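Local structure of cytochrome c family protein (Geobacter sulfurreducens, 3OUQ) at residues Ala147-Val150 and Ala151-Gly155; Arg46-Met49 and Leu50-Glu53. The protein probably carries electrons through a row of covalently bound hemes c, this chain being the N-terminal hexaheme part of a dodecaheme cytochrome. One frame throughout, in Å; residues are numbered along the deposited sequence.

Contact 1 of 2, residues Ala147-Val150 and Ala151-Gly155; sequences AFTV and AGNCG. With HEC (heme c), chain G.
Asn-153 reaches back over the turn and gives its amide N-H to the carbonyl of Thr-149, ND2 to O 2.7 Å, with the donor tilted from the carbonyl plane. Thr-149 also accepts a second bond, at its hydroxyl: Ala-151 N to OG1 3.1 Å, nearly straight (162° at the hydrogen). The first torsion of Thr-149 explains this second bond, for it sets OG1 trans to its own N (chi1 -170°), beside the carbonyl carbon and facing the next turn of backbone; the methyl CG2 lies beside Asn-153 ND2. A weak bond from Gly-152 N to Val-150 O, 2.9 Å, closes an inverse gamma turn centred on Ala-151. Gly-152 itself has a positive phi and an extended psi, where a side chain would jam against the preceding carbonyl O.

Packing surrounds this polar loop. The ring of Phe-148 lies obliquely against the Asn-153 side chain, CD1 to CB 3.9 Å, with ring and amide planes 55° apart. On the heme side, Val-150 CG2 sits 3.5 Å from C2C of heme c; its side chain also touches Met-129, an axial ligand of a heme iron. Two residues past the glycine, Cys-154 SG is bonded to heme CAB at 1.8 Å. The side-chain and backbone bonds together probably help hold the turn just before this thioether, consistent with a loop that helps place Cys-154.

Contact 2 of 2, residues Arg46-Met49 and Leu50-Glu53; sequences RYTM and LDME. With HEC (heme c), chain D.
Tyr-47 presents its ring edge to Asp-51, CD2 lying 4.0 Å from CB, with the ring and carboxylate planes 88° apart. Beside it, Asp-51 OD2 takes the N-H of Thr-48 at 2.9 Å, almost straight (172° at the hydrogen) and on the anti side of the carboxylate. In return Asp-51 N donates to Thr-48 OG1 at 3.2 Å. These reciprocal bonds make a capping box, with Thr-48 as N-cap of helix 49-53; its OG1 lies between backbone N and carbonyl carbon (chi1 64°), turned toward the first turn. With an alanine here instead of Asp-51, Thr-48 N would probably lose its carboxylate acceptor and the start of the helix would be likely to fray.

Met-49, directly after the N-cap, faces the heme. Its N donates to propionate O2A at 2.6 Å, and Met-49 SD binds the iron at 2.3 Å, with His-80 as the other axial ligand. Bends at chi2 and chi3 fold this side chain, placing CG over the pyrrole nitrogens NA and NB and CE near NC. Met-52 lays its SD 3.9 Å from Met-49 CE and its own CE 3.5 Å from heme C2D. The Glu-53 carboxylate pairs elsewhere, with Arg-113 and Ser-117. The chemistry implies a helix start with two roles: the capped backbone probably helps position Met-49, while the N-H of Met-49 would probably help stabilise the propionate's negative charge.

In the fold
Each contact is a local turn leading into a short helix beside a heme c, but they belong to different cytochrome c7-like regions of the chain, with centres about 31 Å apart and nearest atoms about 22 Å apart. Contact 2 is partly buried and near the middle of the chain, about 9 Å from its centre to that of the chain; contact 1 is a surface loop, about 24 Å out by the same measure. Their heme chemistry differs as well: residues 46-53 supply an axial sulfur ligand and grip a propionate, whereas residues 147-155 supply a covalent thioether. The polar groups differ too, a threonine-aspartate capping box in contact 2 and an uncharged amide bracing a turn in contact 1.

Contact 1 of 2, residues Ala147-Val150 and Ala151-Gly155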
loop_
_atom_site.group_PDB
_atom_site.type_symbol
_atom_site.label_atom_id
_atom_site.label_comp_id
_atom_site.label_asym_id
_atom_site.label_seq_id
_atom_site.Cartn_x
_atom_site.Cartn_y
_atom_site.Cartn_z
ATOM N N ALA A 147 12.010 2.999 -16.745
ATOM C CA ALA A 147 10.913 2.704 -17.658
ATOM C C ALA A 147 10.689 3.891 -18.587
ATOM O O ALA A 147 11.244 4.968 -18.363
ATOM C CB ALA A 147 9.654 2.413 -16.874
ATOM N N PHE A 148 9.866 3.701 -19.616
ATOM C CA PHE A 148 9.614 4.772 -20.563
ATOM C C PHE A 148 9.235 6.073 -19.878
ATOM O O PHE A 148 8.462 6.089 -18.917
ATOM C CB PHE A 148 8.560 4.354 -21.589
ATOM C CG PHE A 148 7.228 3.983 -21.006
ATOM C CD1 PHE A 148 6.338 4.963 -20.573
ATOM C CD2 PHE A 148 6.825 2.653 -20.974
ATOM C CE1 PHE A 148 5.061 4.622 -20.123
ATOM C CE2 PHE A 148 5.555 2.301 -20.528
ATOM C CZ PHE A 148 4.670 3.290 -20.104
ATOM N N THR A 149 9.804 7.165 -20.377
ATOM C CA THR A 149 9.574 8.482 -19.812
ATOM C C THR A 149 8.114 8.902 -19.772
ATOM O O THR A 149 7.294 8.482 -20.583
ATOM C CB THR A 149 10.384 9.576 -20.565
ATOM O OG1 THR A 149 10.313 10.806 -19.837
ATOM C CG2 THR A 149 9.824 9.805 -21.964
ATOM N N VAL A 150 7.815 9.753 -18.802
ATOM C CA VAL A 150 6.486 10.282 -18.590
ATOM C C VAL A 150 6.341 11.556 -19.436
ATOM O O VAL A 150 5.232 12.062 -19.646
ATOM C CB VAL A 150 6.299 10.593 -17.092
ATOM C CG1 VAL A 150 7.008 11.887 -16.718
ATOM C CG2 VAL A 150 4.852 10.641 -16.760
ATOM N N ALA A 151 7.478 12.072 -19.912
ATOM C CA ALA A 151 7.512 13.264 -20.758
ATOM C C ALA A 151 7.250 12.748 -22.172
ATOM O O ALA A 151 8.154 12.654 -23.000
ATOM C CB ALA A 151 8.886 13.929 -20.676
ATOM N N GLY A 152 5.994 12.414 -22.431
ATOM C CA GLY A 152 5.616 11.857 -23.711
ATOM C C GLY A 152 5.050 10.484 -23.396
ATOM O O GLY A 152 4.888 10.144 -22.227
ATOM N N ASN A 153 4.751 9.690 -24.414
ATOM C CA ASN A 153 4.202 8.362 -24.188
ATOM C C ASN A 153 2.811 8.436 -23.545
ATOM O O ASN A 153 2.287 7.428 -23.073
ATOM C CB ASN A 153 5.146 7.551 -23.294
ATOM C CG ASN A 153 6.528 7.391 -23.896
ATOM O OD1 ASN A 153 6.687 6.802 -24.962
ATOM N ND2 ASN A 153 7.536 7.908 -23.213
ATOM N N CYS A 154 2.222 9.632 -23.547
ATOM C CA CYS A 154 0.897 9.878 -22.968
ATOM C C CYS A 154 -0.100 8.746 -23.171
ATOM O O CYS A 154 -0.815 8.353 -22.248
ATOM C CB CYS A 154 0.279 11.142 -23.564
ATOM S SG CYS A 154 1.348 12.609 -23.575
ATOM N N GLY A 155 -0.153 8.245 -24.398
ATOM C CA GLY A 155 -1.086 7.192 -24.738
ATOM C C GLY A 155 -0.810 5.850 -24.104
ATOM O O GLY A 155 -1.708 5.012 -24.041
HETATM FE FE HEC G . -0.371 11.820 -17.217
HETATM C CHA HEC G . -2.050 12.831 -14.470
HETATM C CHB HEC G . -1.828 14.384 -19.014
HETATM C CHC HEC G . 1.679 11.093 -19.857
HETATM C CHD HEC G . 0.192 8.773 -15.802
HETATM N NA HEC G . -1.620 13.312 -16.810
HETATM C C1A HEC G . -2.104 13.663 -15.569
HETATM C C2A HEC G . -2.901 14.856 -15.626
HETATM C C3A HEC G . -3.006 15.183 -16.923
HETATM C C4A HEC G . -2.182 14.249 -17.674
HETATM C CMA HEC G . -3.898 16.295 -17.452
HETATM C CAA HEC G . -3.383 15.695 -14.473
HETATM C CBA HEC G . -2.263 16.514 -13.837
HETATM C CGA HEC G . -1.667 17.536 -14.791
HETATM O O1A HEC G . -2.450 18.325 -15.362
HETATM O O2A HEC G . -0.427 17.554 -14.970
HETATM N NB HEC G . -0.063 12.627 -19.008
HETATM C C1B HEC G . -0.770 13.678 -19.610
HETATM C C2B HEC G . -0.156 14.014 -20.881
HETATM C C3B HEC G . 0.899 13.204 -21.050
HETATM C C4B HEC G . 0.901 12.265 -19.946
HETATM C CMB HEC G . -0.592 15.078 -21.869
HETATM C CAB HEC G . 1.964 13.433 -22.112
HETATM C CBB HEC G . 3.321 13.894 -21.603
HETATM N NC HEC G . 0.840 10.336 -17.656
HETATM C C1C HEC G . 1.662 10.183 -18.771
HETATM C C2C HEC G . 2.432 8.959 -18.659
HETATM C C3C HEC G . 2.010 8.298 -17.567
HETATM C C4C HEC G . 1.002 9.152 -16.928
HETATM C CMC HEC G . 3.524 8.474 -19.576
HETATM C CAC HEC G . 2.308 6.847 -17.230
HETATM C CBC HEC G . 3.704 6.598 -16.703
HETATM N ND HEC G . -0.886 10.950 -15.534
HETATM C C1D HEC G . -0.713 9.626 -15.162
HETATM C C2D HEC G . -1.349 9.390 -13.886
HETATM C C3D HEC G . -1.832 10.573 -13.467
HETATM C C4D HEC G . -1.540 11.533 -14.481
HETATM C CMD HEC G . -1.493 8.092 -13.123
HETATM C CAD HEC G . -2.572 10.922 -12.188
HETATM C CBD HEC G . -1.678 10.910 -10.981
HETATM C CGD HEC G . -2.293 11.629 -9.809
HETATM O O1D HEC G . -1.720 11.560 -8.703
HETATM O O2D HEC G . -3.345 12.273 -9.996
#

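Contact 2 of 2, residues Arg46-Met49 and Leu50-Glu53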
loop_
_atom_site.group_PDB
_atom_site.type_symbol
_atom_site.label_atom_id
_atom_site.label_comp_id
_atom_site.label_asym_id
_atom_site.label_seq_id
_atom_site.Cartn_x
_atom_site.Cartn_y
_atom_site.Cartn_z
ATOM N N ARG A 46 -6.494 6.059 9.249
ATOM C CA ARG A 46 -6.263 4.831 8.515
ATOM C C ARG A 46 -4.754 4.779 8.367
ATOM O O ARG A 46 -4.211 5.219 7.355
ATOM C CB ARG A 46 -6.936 4.889 7.144
ATOM C CG ARG A 46 -8.439 4.657 7.195
ATOM C CD ARG A 46 -8.783 3.223 7.607
ATOM N N TYR A 47 -4.075 4.272 9.391
ATOM C CA TYR A 47 -2.619 4.191 9.359
ATOM C C TYR A 47 -2.112 3.559 8.083
ATOM O O TYR A 47 -2.698 2.603 7.581
ATOM C CB TYR A 47 -2.090 3.402 10.555
ATOM C CG TYR A 47 -2.363 4.075 11.863
ATOM C CD1 TYR A 47 -3.434 3.678 12.663
ATOM C CD2 TYR A 47 -1.585 5.144 12.284
ATOM C CE1 TYR A 47 -3.721 4.328 13.861
ATOM C CE2 TYR A 47 -1.860 5.806 13.474
ATOM C CZ TYR A 47 -2.933 5.394 14.257
ATOM O OH TYR A 47 -3.203 6.047 15.432
ATOM N N THR A 48 -1.016 4.107 7.567
ATOM C CA THR A 48 -0.392 3.607 6.349
ATOM C C THR A 48 0.644 2.566 6.742
ATOM O O THR A 48 0.997 2.449 7.915
ATOM C CB THR A 48 0.340 4.724 5.606
ATOM O OG1 THR A 48 1.421 5.199 6.418
ATOM C CG2 THR A 48 -0.599 5.876 5.312
ATOM N N MET A 49 1.143 1.818 5.764
ATOM C CA MET A 49 2.152 0.814 6.047
ATOM C C MET A 49 3.421 1.458 6.587
ATOM O O MET A 49 4.102 0.872 7.423
ATOM C CB MET A 49 2.458 0.001 4.805
ATOM C CG MET A 49 1.316 -0.904 4.378
ATOM S SD MET A 49 0.668 -2.011 5.676
ATOM C CE MET A 49 2.189 -2.596 6.417
ATOM N N LEU A 50 3.750 2.658 6.118
ATOM C CA LEU A 50 4.929 3.344 6.637
ATOM C C LEU A 50 4.709 3.645 8.119
ATOM O O LEU A 50 5.641 3.565 8.919
ATOM C CB LEU A 50 5.199 4.657 5.889
ATOM C CG LEU A 50 6.044 4.566 4.618
ATOM C CD1 LEU A 50 6.446 5.962 4.180
ATOM C CD2 LEU A 50 7.287 3.731 4.883
ATOM N N ASP A 51 3.478 3.998 8.487
ATOM C CA ASP A 51 3.185 4.282 9.884
ATOM C C ASP A 51 3.452 3.024 10.685
ATOM O O ASP A 51 4.007 3.088 11.785
ATOM C CB ASP A 51 1.723 4.695 10.077
ATOM C CG ASP A 51 1.426 6.069 9.524
ATOM O OD1 ASP A 51 2.229 6.992 9.763
ATOM O OD2 ASP A 51 0.383 6.230 8.861
ATOM N N MET A 52 3.057 1.878 10.134
ATOM C CA MET A 52 3.265 0.608 10.816
ATOM C C MET A 52 4.753 0.307 10.925
ATOM O O MET A 52 5.206 -0.260 11.919
ATOM C CB MET A 52 2.538 -0.519 10.083
ATOM C CG MET A 52 1.032 -0.318 10.046
ATOM S SD MET A 52 0.088 -1.786 9.654
ATOM C CE MET A 52 -1.220 -1.076 8.706
ATOM N N GLU A 53 5.510 0.699 9.904
ATOM C CA GLU A 53 6.952 0.484 9.917
ATOM C C GLU A 53 7.523 1.338 11.038
ATOM O O GLU A 53 8.565 1.020 11.598
ATOM C CB GLU A 53 7.593 0.888 8.582
ATOM C CG GLU A 53 7.058 0.141 7.376
ATOM C CD GLU A 53 7.978 0.213 6.162
ATOM O OE1 GLU A 53 7.569 -0.254 5.077
ATOM O OE2 GLU A 53 9.116 0.719 6.286
HETATM FE FE HEC D . -0.628 -3.567 4.537
HETATM C CHA HEC D . -2.988 -1.072 4.632
HETATM C CHB HEC D . 0.308 -2.555 1.451
HETATM C CHC HEC D . 1.961 -5.739 4.655
HETATM C CHD HEC D . -1.895 -4.878 7.420
HETATM N NA HEC D . -1.241 -2.150 3.298
HETATM C C1A HEC D . -2.121 -1.103 3.555
HETATM C C2A HEC D . -2.163 -0.167 2.457
HETATM C C3A HEC D . -1.360 -0.692 1.494
HETATM C C4A HEC D . -0.802 -1.925 2.011
HETATM C CMA HEC D . -1.014 -0.036 0.165
HETATM C CAA HEC D . -2.886 1.173 2.396
HETATM C CBA HEC D . -2.154 2.297 3.123
HETATM C CGA HEC D . -0.747 2.518 2.601
HETATM O O1A HEC D . -0.600 2.846 1.410
HETATM O O2A HEC D . 0.215 2.360 3.376
HETATM N NB HEC D . 0.903 -3.949 3.369
HETATM C C1B HEC D . 1.143 -3.458 2.109
HETATM C C2B HEC D . 2.368 -3.982 1.566
HETATM C C3B HEC D . 2.856 -4.800 2.502
HETATM C C4B HEC D . 1.929 -4.815 3.595
HETATM C CMB HEC D . 2.948 -3.708 0.176
HETATM C CAB HEC D . 4.146 -5.567 2.450
HETATM C CBB HEC D . 5.422 -4.798 2.645
HETATM N NC HEC D . -0.069 -5.011 5.790
HETATM C C1C HEC D . 1.020 -5.845 5.680
HETATM C C2C HEC D . 1.094 -6.768 6.798
HETATM C C3C HEC D . -0.020 -6.566 7.538
HETATM C C4C HEC D . -0.707 -5.429 6.947
HETATM C CMC HEC D . 2.243 -7.703 7.181
HETATM C CAC HEC D . -0.499 -7.466 8.687
HETATM C CBC HEC D . 0.395 -7.459 9.916
HETATM N ND HEC D . -2.192 -3.139 5.687
HETATM C C1D HEC D . -2.603 -3.830 6.814
HETATM C C2D HEC D . -3.748 -3.180 7.418
HETATM C C3D HEC D . -4.005 -2.046 6.681
HETATM C C4D HEC D . -3.058 -2.062 5.597
HETATM C CMD HEC D . -4.499 -3.647 8.665
HETATM C CAD HEC D . -4.973 -0.905 7.019
HETATM C CBD HEC D . -4.539 -0.185 8.282
HETATM C CGD HEC D . -5.470 0.950 8.665
HETATM O O1D HEC D . -5.310 1.504 9.772
HETATM O O2D HEC D . -6.359 1.295 7.862
#